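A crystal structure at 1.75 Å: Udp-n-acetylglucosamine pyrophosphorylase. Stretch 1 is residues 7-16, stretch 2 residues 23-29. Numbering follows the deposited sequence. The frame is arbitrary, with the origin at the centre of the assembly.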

# COMPACT_ATOMS: atom_id res chain seq x y z
N ASP A 7 -26.41 2.71 -19.62
CA ASP A 7 -25.58 3.37 -18.60
C ASP A 7 -26.28 4.60 -18.06
O ASP A 7 -26.32 4.79 -16.86
CB ASP A 7 -24.21 3.78 -19.15
CG ASP A 7 -23.21 2.63 -19.21
OD1 ASP A 7 -23.56 1.49 -18.87
OD2 ASP A 7 -22.05 2.89 -19.61
N ARG A 8 -26.84 5.42 -18.96
CA ARG A 8 -27.47 6.68 -18.58
C ARG A 8 -28.69 6.44 -17.71
O ARG A 8 -28.89 7.12 -16.71
CB ARG A 8 -27.83 7.54 -19.80
CG ARG A 8 -28.32 8.93 -19.42
CD ARG A 8 -28.08 9.98 -20.51
NE ARG A 8 -29.09 9.92 -21.59
CZ ARG A 8 -30.33 10.41 -21.51
N ASP A 9 -29.50 5.46 -18.07
CA ASP A 9 -30.68 5.15 -17.27
C ASP A 9 -30.32 4.63 -15.87
O ASP A 9 -31.02 4.93 -14.89
CB ASP A 9 -31.60 4.17 -18.02
CG ASP A 9 -32.39 4.86 -19.15
OD1 ASP A 9 -32.44 6.11 -19.19
OD2 ASP A 9 -32.96 4.15 -19.99
N VAL A 10 -29.23 3.86 -15.78
CA VAL A 10 -28.71 3.40 -14.48
C VAL A 10 -28.29 4.61 -13.64
O VAL A 10 -28.65 4.71 -12.46
CB VAL A 10 -27.54 2.40 -14.63
CG1 VAL A 10 -26.97 2.04 -13.25
CG2 VAL A 10 -28.00 1.14 -15.38
N CYS A 11 -27.55 5.54 -14.27
CA CYS A 11 -27.17 6.78 -13.56
C CYS A 11 -28.37 7.55 -13.08
O CYS A 11 -28.39 8.01 -11.96
CB CYS A 11 -26.29 7.69 -14.43
SG CYS A 11 -24.67 6.98 -14.69
N ILE A 12 -29.39 7.68 -13.95
CA ILE A 12 -30.61 8.37 -13.56
C ILE A 12 -31.26 7.72 -12.35
O ILE A 12 -31.71 8.42 -11.45
CB ILE A 12 -31.59 8.54 -14.76
CG1 ILE A 12 -30.97 9.50 -15.80
CG2 ILE A 12 -32.94 9.07 -14.28
CD1 ILE A 12 -31.71 9.60 -17.13
N GLN A 13 -31.31 6.38 -12.33
CA GLN A 13 -31.86 5.63 -11.19
C GLN A 13 -31.03 5.91 -9.94
O GLN A 13 -31.57 6.21 -8.86
CB GLN A 13 -31.88 4.13 -11.51
CG GLN A 13 -32.76 3.29 -10.59
CD GLN A 13 -32.89 1.83 -11.04
N ARG A 14 -29.70 5.86 -10.09
CA ARG A 14 -28.81 6.14 -8.96
C ARG A 14 -28.98 7.53 -8.37
O ARG A 14 -28.82 7.68 -7.17
CB ARG A 14 -27.35 5.88 -9.31
CG ARG A 14 -27.05 4.41 -9.55
CD ARG A 14 -25.65 4.22 -10.06
NE ARG A 14 -24.67 4.71 -9.09
CZ ARG A 14 -23.40 4.99 -9.37
NH1 ARG A 14 -22.93 4.82 -10.60
NH2 ARG A 14 -22.60 5.45 -8.41
N LEU A 15 -29.32 8.52 -9.19
CA LEU A 15 -29.48 9.90 -8.70
C LEU A 15 -30.91 10.31 -8.33
O LEU A 15 -31.13 11.39 -7.78
CB LEU A 15 -28.85 10.91 -9.68
CG LEU A 15 -27.32 11.13 -9.59
CD1 LEU A 15 -26.93 11.81 -8.28
CD2 LEU A 15 -26.52 9.85 -9.76
N THR A 16 -31.88 9.45 -8.63
CA THR A 16 -33.27 9.74 -8.27
C THR A 16 -33.48 9.65 -6.76
O THR A 16 -33.12 8.65 -6.15
CB THR A 16 -34.24 8.79 -9.00
OG1 THR A 16 -34.11 9.01 -10.41
CG2 THR A 16 -35.68 9.06 -8.57
N ILE A 23 -27.72 17.43 -10.63
CA ILE A 23 -27.03 16.41 -11.41
C ILE A 23 -28.04 15.61 -12.24
O ILE A 23 -27.79 15.28 -13.40
CB ILE A 23 -26.23 15.46 -10.51
CG1 ILE A 23 -25.24 16.28 -9.66
CG2 ILE A 23 -25.51 14.39 -11.32
CD1 ILE A 23 -24.29 15.44 -8.85
N LEU A 24 -29.17 15.28 -11.62
CA LEU A 24 -30.22 14.51 -12.28
C LEU A 24 -30.68 15.30 -13.50
O LEU A 24 -30.80 14.75 -14.58
CB LEU A 24 -31.38 14.26 -11.31
CG LEU A 24 -32.49 13.31 -11.75
CD1 LEU A 24 -31.93 11.95 -12.15
CD2 LEU A 24 -33.50 13.19 -10.62
N THR A 25 -30.85 16.61 -13.32
CA THR A 25 -31.22 17.55 -14.39
C THR A 25 -30.22 17.52 -15.55
O THR A 25 -30.62 17.42 -16.73
CB THR A 25 -31.31 18.99 -13.82
OG1 THR A 25 -32.42 19.05 -12.93
CG2 THR A 25 -31.50 20.05 -14.92
N ALA A 26 -28.94 17.61 -15.23
CA ALA A 26 -27.89 17.51 -16.24
C ALA A 26 -28.01 16.17 -16.99
O ALA A 26 -28.02 16.16 -18.23
CB ALA A 26 -26.52 17.70 -15.61
N LEU A 27 -28.17 15.05 -16.28
CA LEU A 27 -28.32 13.74 -16.94
C LEU A 27 -29.54 13.58 -17.86
O LEU A 27 -29.49 12.84 -18.86
CB LEU A 27 -28.36 12.61 -15.92
CG LEU A 27 -27.06 12.31 -15.18
CD1 LEU A 27 -27.36 11.47 -13.94
CD2 LEU A 27 -26.06 11.60 -16.09
N GLU A 28 -30.64 14.24 -17.50
CA GLU A 28 -31.91 14.09 -18.24
C GLU A 28 -32.07 15.12 -19.35
O GLU A 28 -32.63 14.81 -20.40
CB GLU A 28 -33.10 14.18 -17.29
CG GLU A 28 -33.29 12.97 -16.39
CD GLU A 28 -34.32 13.21 -15.30
OE1 GLU A 28 -34.80 14.36 -15.17
OE2 GLU A 28 -34.65 12.25 -14.57
N HIS A 29 -31.59 16.35 -19.11
CA HIS A 29 -31.86 17.49 -19.98
C HIS A 29 -30.65 18.25 -20.42
O HIS A 29 -30.76 19.33 -20.98
CB HIS A 29 -32.86 18.45 -19.33
CG HIS A 29 -34.09 17.77 -18.77
ND1 HIS A 29 -34.97 17.12 -19.56
CD2 HIS A 29 -34.56 17.65 -17.46
CE1 HIS A 29 -35.96 16.61 -18.79
NE2 HIS A 29 -35.70 16.93 -17.51
O HOH W 1 -35.78 10.35 -12.24

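The helices of stretches 1 and 2 pack in a nearly antiparallel arrangement, with 156° between their N-to-C directions and a closest axial approach of 9.7 Å. The contact buries 422 Å² and is predominantly apolar; no hydrogen bond joins the modelled protein atoms of the two stretches directly.

L27 contributes the largest covered area. Its CA-to-CB bond points toward the first helix, and its m,t conformation (chi1 -70°, chi2 163°) carries L27 CD1 to 4.0 Å from C11 CB and 4.4 Å from L15 CG, while L27 CB lies 4.1 Å from I12 CG1. One leucine thus packs against residues spread over about one turn of the facing helix. The CA-to-CB bond of L15 also points toward the second helix, and the side chain adopts an m,m conformation, with L15 CG 4.1 Å from I23 CG2 and L15 CB 4.1 Å from L24 CD1.

L24 reaches the contact differently. Its CA-to-CB bond is directed sideways, but the t,p rotamer (chi1 -172°, chi2 56°) swings the end of the side chain inward, so that L24 CD1 packs 3.7 Å from I12 CG2 and also lies 3.6 Å from the backbone atom I12 O. I12 O accepts a hydrogen bond from T16 OG1 at 2.7 Å: with chi1 at -63° (m), the threonine hydroxyl folds back over the last turn of the first helix. T16 OG1 sits 4.1 Å from L24 CD1.

Polar groups border this apolar packing. The extended m,t arm of E28 brings E28 OE2 to 3.6 Å from I12 CG2, and a water donates hydrogen bonds from its O atom to both T16 OG1 (2.8 Å) and E28 OE2 (3.2 Å), linking the two stretches indirectly. Towards the start of stretch 1, R8 runs out through t,t torsions to place R8 CD 3.6 Å from L27 O; its terminal nitrogens NH1 and NH2 are not modelled.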